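Carboxypeptidase 1 (PDB 5GIV) probably removes amino acids one after another from the C-terminus of peptides with broad specificity, as a zinc-dependent metallocarboxypeptidase of the M32 family. Local coordinates at residues A[107-111]-A[137-142]; A[311-316]-A[447-452]; A[344-348]-A[393-398]. The contacts are given in a common frame with arbitrary orientation. Residues are numbered along the deposited sequence.

Contact 1. Residues A[107-111]-A[137-142]; sequences EFSGH and KTLDLS
Two helical segments, 107-111 and 137-142, run nearly antiparallel, their N-to-C directions 156° apart (signed crossing angle -156°) and their axes 10.8 Å apart at closest approach. The register sets Phe108 CA 6.8 Å from Leu141 CA and His111 CA 7.6 Å from Thr138 CA. At the buried polar point, His111 (chi1 168°, chi2 79°) brings NE2 to 2.8 Å from Thr138 OG1, a hydrogen bond in which either atom could be the donor. Tyr134 O, one turn earlier on the second helix, is a further hydrogen-bond partner of both groups. The segments belong to helices 102-122 and 128-147, consecutive in the chain, which pack as an antiparallel helical hairpin in this largely helical metallopeptidase. Leu141 (m, t) fills the space between them: its CB sits over the face of the Phe108 ring, 3.9 Å from the centroid, a CH-pi contact, and its CD1 lies 4.0 Å from Phe108 CD1. The extended Lys137 chain likewise lays CG over the His111 ring, 3.9 Å from the centroid. Lys137 NZ stays 4.3 Å from Glu107 OE2, too far for a salt bridge. Ser142 OG donates to Thr138 O at 2.8 Å and also bonds Ile415 N, while lying 3.9 Å from Phe108 CZ at the ring edge; Ser142 O bonds Tyr159 OH.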
# COMPACT_ATOMS: atom_id res chain seq x y z
N GLU A 107 1.38 -25.55 9.44
CA GLU A 107 2.46 -25.79 10.40
C GLU A 107 3.78 -25.24 9.87
O GLU A 107 4.50 -24.53 10.57
CB GLU A 107 2.57 -27.28 10.72
CG GLU A 107 3.62 -27.60 11.77
CD GLU A 107 4.01 -29.07 11.83
OE1 GLU A 107 3.58 -29.84 10.94
OE2 GLU A 107 4.73 -29.45 12.78
N PHE A 108 4.12 -25.58 8.62
CA PHE A 108 5.35 -25.09 8.02
C PHE A 108 5.35 -23.56 7.93
O PHE A 108 6.34 -22.90 8.27
CB PHE A 108 5.53 -25.71 6.63
CG PHE A 108 6.96 -25.82 6.17
CD1 PHE A 108 7.96 -25.10 6.80
CD2 PHE A 108 7.30 -26.65 5.12
CE1 PHE A 108 9.27 -25.20 6.38
CE2 PHE A 108 8.62 -26.75 4.70
CZ PHE A 108 9.60 -26.03 5.33
N SER A 109 4.23 -22.99 7.50
CA SER A 109 4.12 -21.53 7.39
C SER A 109 4.27 -20.86 8.75
O SER A 109 4.95 -19.83 8.87
CB SER A 109 2.78 -21.16 6.76
OG SER A 109 2.49 -19.80 6.97
N GLY A 110 3.66 -21.43 9.79
CA GLY A 110 3.78 -20.84 11.12
C GLY A 110 5.19 -20.96 11.68
O GLY A 110 5.69 -20.04 12.34
N HIS A 111 5.85 -22.09 11.41
CA HIS A 111 7.20 -22.28 11.92
C HIS A 111 8.17 -21.31 11.27
O HIS A 111 8.94 -20.63 11.97
CB HIS A 111 7.66 -23.72 11.70
CG HIS A 111 9.12 -23.92 11.94
ND1 HIS A 111 9.66 -24.04 13.20
CD2 HIS A 111 10.16 -24.01 11.07
CE1 HIS A 111 10.97 -24.20 13.11
NE2 HIS A 111 11.30 -24.18 11.83
N LYS A 137 14.17 -28.01 13.00
CA LYS A 137 12.77 -28.24 12.66
C LYS A 137 12.51 -27.92 11.20
O LYS A 137 11.74 -28.62 10.53
CB LYS A 137 11.85 -27.41 13.57
CG LYS A 137 10.38 -27.77 13.41
CD LYS A 137 9.48 -27.02 14.39
CE LYS A 137 8.03 -27.49 14.24
NZ LYS A 137 7.10 -26.85 15.22
N THR A 138 13.14 -26.86 10.68
CA THR A 138 12.98 -26.53 9.27
C THR A 138 13.52 -27.64 8.38
O THR A 138 12.90 -28.00 7.38
CB THR A 138 13.65 -25.20 8.93
OG1 THR A 138 12.94 -24.13 9.56
CG2 THR A 138 13.64 -24.97 7.43
N LEU A 139 14.67 -28.22 8.74
CA LEU A 139 15.22 -29.31 7.93
C LEU A 139 14.29 -30.51 7.93
O LEU A 139 14.06 -31.12 6.88
CB LEU A 139 16.60 -29.71 8.43
CG LEU A 139 17.18 -30.88 7.64
CD1 LEU A 139 17.39 -30.50 6.19
CD2 LEU A 139 18.48 -31.36 8.27
N ASP A 140 13.73 -30.86 9.09
CA ASP A 140 12.81 -31.99 9.18
C ASP A 140 11.56 -31.72 8.36
O ASP A 140 11.11 -32.59 7.60
CB ASP A 140 12.49 -32.27 10.65
CG ASP A 140 11.35 -33.27 10.82
OD1 ASP A 140 11.55 -34.47 10.53
OD2 ASP A 140 10.25 -32.85 11.27
N LEU A 141 10.98 -30.53 8.49
CA LEU A 141 9.81 -30.18 7.69
C LEU A 141 10.14 -30.10 6.19
O LEU A 141 9.29 -30.42 5.36
CB LEU A 141 9.23 -28.85 8.17
CG LEU A 141 8.65 -28.83 9.58
CD1 LEU A 141 8.25 -27.41 10.00
CD2 LEU A 141 7.46 -29.79 9.69
N SER A 142 11.35 -29.66 5.83
CA SER A 142 11.71 -29.65 4.41
C SER A 142 11.73 -31.06 3.83
O SER A 142 11.21 -31.30 2.74
CB SER A 142 13.07 -28.98 4.20
OG SER A 142 13.04 -27.61 4.58

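Contact 2. Residues A[311-316]-A[447-452]; sequences AFWAAY and FARKDF
A Schellman motif that closes helix 443-448 packs here against the first two turns of helix 310-323. Lys450 is its C-prime residue, with phi/psi of 60/28°; Lys450 N bonds Phe447 O at 2.8 Å, and Asp451 N reaches back to Asp446 O. The chain then turns through Asp451 into Phe452, the N-cap residue of helix 453-464, so the contact joins helix 310-323 to the junction between two successive helices. Segment 311-316 is helical, and small side chains let the backbones come close: Ala315 CA is 4.3 Å from Ala448 CA. Ala315 CB packs against the last carbonyls of the helix, 3.2 Å from Phe447 O and 3.4 Å from Ala448 O, while one turn earlier Ala311 CB meets Phe447 CB at 3.9 Å. From there the Phe447 ring (chi1 -60°) leads away from the first segment. Tyr316 (chi1 -73°, chi2 -74°) and Phe452 (chi1 -57°, chi2 -83°) meet edge to edge, Tyr316 CE2 lying 4.1 Å from Phe452 CZ. Tyr316 OH is hydrogen-bonded to Asp220 of helix 207-221, and Phe452 makes an edge-to-face stack with Tyr221 of that helix. The Lys450 side chain (m, then t throughout) stretches past Tyr316, with CE 3.7 Å from Tyr316 CE1 and 3.1 Å from Ala315 O. No direct hydrogen bond joins the segments; instead a water donates to Ala315 O at 2.7 Å and weakly accepts from Lys450 NZ at 3.3 Å.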
# COMPACT_ATOMS: atom_id res chain seq x y z
N ALA A 311 28.91 0.46 -23.54
CA ALA A 311 27.93 1.25 -24.28
C ALA A 311 26.97 1.97 -23.35
O ALA A 311 26.51 3.08 -23.65
CB ALA A 311 27.15 0.34 -25.24
N PHE A 312 26.62 1.35 -22.22
CA PHE A 312 25.72 1.98 -21.26
C PHE A 312 26.29 3.31 -20.77
O PHE A 312 25.58 4.31 -20.70
CB PHE A 312 25.46 1.02 -20.09
CG PHE A 312 24.55 1.58 -19.03
CD1 PHE A 312 25.04 2.42 -18.04
CD2 PHE A 312 23.20 1.25 -19.02
CE1 PHE A 312 24.21 2.92 -17.07
CE2 PHE A 312 22.36 1.75 -18.04
CZ PHE A 312 22.86 2.58 -17.06
N TRP A 313 27.57 3.32 -20.40
CA TRP A 313 28.14 4.54 -19.83
C TRP A 313 28.51 5.57 -20.90
O TRP A 313 28.53 6.77 -20.61
CB TRP A 313 29.35 4.19 -18.95
CG TRP A 313 28.88 3.61 -17.67
CD1 TRP A 313 28.94 2.30 -17.28
CD2 TRP A 313 28.20 4.31 -16.62
NE1 TRP A 313 28.36 2.15 -16.04
CE2 TRP A 313 27.90 3.37 -15.62
CE3 TRP A 313 27.82 5.64 -16.43
CZ2 TRP A 313 27.24 3.72 -14.44
CZ3 TRP A 313 27.16 5.99 -15.25
CH2 TRP A 313 26.89 5.03 -14.27
N ALA A 314 28.79 5.13 -22.13
CA ALA A 314 28.90 6.11 -23.22
C ALA A 314 27.62 6.91 -23.35
O ALA A 314 27.67 8.10 -23.71
CB ALA A 314 29.23 5.41 -24.54
N ALA A 315 26.48 6.31 -23.04
CA ALA A 315 25.18 6.96 -23.18
C ALA A 315 24.80 7.79 -21.96
O ALA A 315 24.21 8.87 -22.11
CB ALA A 315 24.09 5.92 -23.44
N TYR A 316 25.16 7.35 -20.75
CA TYR A 316 24.64 7.96 -19.54
C TYR A 316 25.68 8.72 -18.72
O TYR A 316 25.29 9.42 -17.79
CB TYR A 316 23.97 6.91 -18.64
CG TYR A 316 22.65 6.46 -19.19
CD1 TYR A 316 21.54 7.29 -19.12
CD2 TYR A 316 22.50 5.22 -19.79
CE1 TYR A 316 20.33 6.91 -19.63
CE2 TYR A 316 21.28 4.81 -20.30
CZ TYR A 316 20.20 5.67 -20.22
OH TYR A 316 18.97 5.30 -20.73
N PHE A 447 22.37 1.29 -27.73
CA PHE A 447 22.43 1.66 -26.32
C PHE A 447 23.06 3.03 -26.13
O PHE A 447 22.60 3.82 -25.29
CB PHE A 447 23.23 0.61 -25.53
CG PHE A 447 22.66 -0.78 -25.60
CD1 PHE A 447 21.35 -1.00 -26.01
CD2 PHE A 447 23.43 -1.88 -25.24
CE1 PHE A 447 20.83 -2.27 -26.07
CE2 PHE A 447 22.92 -3.15 -25.30
CZ PHE A 447 21.61 -3.35 -25.71
N ALA A 448 24.09 3.34 -26.92
CA ALA A 448 24.74 4.65 -26.82
C ALA A 448 23.77 5.77 -27.13
O ALA A 448 24.01 6.92 -26.74
CB ALA A 448 25.94 4.72 -27.75
N ARG A 449 22.69 5.47 -27.85
CA ARG A 449 21.62 6.41 -28.17
C ARG A 449 20.47 6.35 -27.16
O ARG A 449 19.42 6.97 -27.40
CB ARG A 449 21.11 6.14 -29.59
CG ARG A 449 20.31 7.27 -30.22
CD ARG A 449 20.02 6.98 -31.70
NE ARG A 449 19.18 5.80 -31.90
CZ ARG A 449 19.64 4.60 -32.26
NH1 ARG A 449 20.94 4.43 -32.48
NH2 ARG A 449 18.79 3.58 -32.40
N LYS A 450 20.63 5.62 -26.05
CA LYS A 450 19.58 5.41 -25.04
C LYS A 450 18.36 4.72 -25.64
O LYS A 450 17.23 4.89 -25.16
CB LYS A 450 19.18 6.72 -24.36
CG LYS A 450 20.35 7.43 -23.71
CD LYS A 450 19.93 8.65 -22.91
CE LYS A 450 21.14 9.33 -22.28
NZ LYS A 450 20.80 10.56 -21.53
N ASP A 451 18.58 3.93 -26.68
CA ASP A 451 17.52 3.22 -27.38
C ASP A 451 17.66 1.73 -27.11
O ASP A 451 18.55 1.07 -27.65
CB ASP A 451 17.59 3.52 -28.88
CG ASP A 451 16.60 2.72 -29.69
OD1 ASP A 451 15.59 2.24 -29.12
OD2 ASP A 451 16.81 2.59 -30.90
N PHE A 452 16.75 1.18 -26.30
CA PHE A 452 16.77 -0.23 -25.94
C PHE A 452 15.62 -1.01 -26.55
O PHE A 452 15.36 -2.15 -26.15
CB PHE A 452 16.77 -0.38 -24.41
CG PHE A 452 17.90 0.33 -23.75
CD1 PHE A 452 19.15 -0.29 -23.67
CD2 PHE A 452 17.75 1.60 -23.24
CE1 PHE A 452 20.22 0.36 -23.09
CE2 PHE A 452 18.81 2.25 -22.65
CZ PHE A 452 20.05 1.63 -22.57
O HOH W 1 23.91 11.26 -20.79

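Contact 3. Residues A[344-348]-A[393-398]; sequences SRSLI and LGLRAP
Neither segment forms regular structure beyond Leu393, the last residue of helix 381-393. Gly394 leaves that helix with positive phi (79/10°), after which Leu395 and Arg396 are extended; Arg345 and Ser346 are extended too, and Leu347 turns at -98/-34°. The end-to-end directions, Arg345 CA to Leu347 CA and Leu393 CA to Pro398 CA, lie 42° apart, with Arg345 CA 5.8 Å from Leu393 CA and Leu347 CA 6.6 Å from Ala397 CA. Leu347 (m, t) is the main apolar bridge: CD2 lies 3.8 Å from Leu395 CG and 3.6 Å from Ala397 N, and CD1 lies 4.0 Å from Ala397 CB. Leu395 (p, t) points toward the first segment, its CD2 4.2 Å from Arg345 CB. Arg345 passes its CD 3.1 Å from Leu393 O and carries its guanidinium to a salt bridge with Asp188. No hydrogen bond links the segments. This is loop-to-loop packing, joining the connection between helices 333-339 and 357-372 to the exit of helix 381-393, away from the zinc site.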
# COMPACT_ATOMS: atom_id res chain seq x y z
N SER A 344 36.52 -8.88 -6.39
CA SER A 344 37.29 -9.25 -5.21
C SER A 344 36.55 -10.36 -4.47
O SER A 344 35.32 -10.44 -4.52
CB SER A 344 37.52 -8.06 -4.27
OG SER A 344 36.31 -7.66 -3.67
N ARG A 345 37.31 -11.18 -3.75
CA ARG A 345 36.71 -12.16 -2.86
C ARG A 345 36.09 -11.43 -1.68
O ARG A 345 36.79 -10.73 -0.94
CB ARG A 345 37.77 -13.14 -2.37
CG ARG A 345 38.64 -13.67 -3.46
CD ARG A 345 39.82 -14.44 -2.89
NE ARG A 345 40.75 -14.76 -3.97
CZ ARG A 345 41.96 -14.24 -4.10
NH1 ARG A 345 42.42 -13.38 -3.19
NH2 ARG A 345 42.71 -14.58 -5.13
N SER A 346 34.79 -11.59 -1.50
CA SER A 346 34.06 -10.86 -0.48
C SER A 346 33.14 -11.83 0.25
O SER A 346 33.07 -13.02 -0.09
CB SER A 346 33.27 -9.68 -1.08
OG SER A 346 32.40 -10.11 -2.12
N LEU A 347 32.45 -11.33 1.27
CA LEU A 347 31.64 -12.15 2.16
C LEU A 347 30.16 -12.18 1.81
O LEU A 347 29.50 -13.21 2.01
CB LEU A 347 31.79 -11.64 3.60
CG LEU A 347 33.16 -11.73 4.25
CD1 LEU A 347 33.12 -11.04 5.61
CD2 LEU A 347 33.62 -13.20 4.39
N ILE A 348 29.60 -11.08 1.30
CA ILE A 348 28.16 -10.94 1.14
C ILE A 348 27.79 -11.37 -0.27
O ILE A 348 28.26 -10.77 -1.25
CB ILE A 348 27.70 -9.50 1.41
CG1 ILE A 348 28.19 -9.02 2.78
CG2 ILE A 348 26.18 -9.39 1.24
CD1 ILE A 348 27.78 -9.90 3.92
N LEU A 393 36.16 -19.22 -1.26
CA LEU A 393 36.39 -17.80 -1.50
C LEU A 393 37.66 -17.29 -0.86
O LEU A 393 38.00 -16.12 -1.05
CB LEU A 393 35.19 -16.99 -1.03
CG LEU A 393 34.00 -17.20 -1.96
CD1 LEU A 393 32.69 -17.22 -1.22
CD2 LEU A 393 34.01 -16.10 -3.00
N GLY A 394 38.38 -18.12 -0.11
CA GLY A 394 39.65 -17.73 0.45
C GLY A 394 39.60 -16.85 1.68
O GLY A 394 40.64 -16.35 2.10
N LEU A 395 38.43 -16.66 2.28
CA LEU A 395 38.38 -15.90 3.53
C LEU A 395 37.13 -16.32 4.28
O LEU A 395 36.25 -16.99 3.74
CB LEU A 395 38.37 -14.39 3.28
CG LEU A 395 37.03 -13.77 2.88
CD1 LEU A 395 37.13 -12.26 2.86
CD2 LEU A 395 36.56 -14.28 1.54
N ARG A 396 37.05 -15.89 5.53
CA ARG A 396 35.90 -16.22 6.36
C ARG A 396 35.46 -14.98 7.13
O ARG A 396 36.26 -14.09 7.42
CB ARG A 396 36.18 -17.39 7.29
CG ARG A 396 37.43 -17.29 8.12
CD ARG A 396 37.21 -18.12 9.36
NE ARG A 396 36.20 -17.50 10.22
CZ ARG A 396 35.56 -18.13 11.20
NH1 ARG A 396 35.84 -19.41 11.46
NH2 ARG A 396 34.66 -17.48 11.93
N ALA A 397 34.17 -14.94 7.45
CA ALA A 397 33.63 -13.83 8.21
C ALA A 397 34.15 -13.88 9.65
O ALA A 397 34.56 -14.94 10.14
CB ALA A 397 32.11 -13.88 8.20
N PRO A 398 34.19 -12.73 10.33
CA PRO A 398 34.68 -12.71 11.71
C PRO A 398 33.75 -13.39 12.70
O PRO A 398 34.18 -13.72 13.81
CB PRO A 398 34.82 -11.21 12.02
CG PRO A 398 33.87 -10.55 11.07
CD PRO A 398 33.87 -11.38 9.83

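How the contacts relate
The three contacts are spread over one helical metallopeptidase fold and do not touch. Contacts 1 and 2 lie on opposite sides of the chain's centre, 48 Å apart between centres; contact 3 is 30 Å from contact 1 and 34 Å from contact 2, centre to centre, with nearest atoms about 20 Å and about 17 Å away. Contact 1 ties neighbouring helices 102-122 and 128-147 and closes first along the chain. Contact 2 spans 130 intervening residues, and both segments of contact 3 fall within that span. No helix is shared among them. All lie away from the zinc ion bound by His266, His270 and Glu296; each is partly buried and centred 22 to 25 Å from the chain's centre, so they join outer parts of the fold.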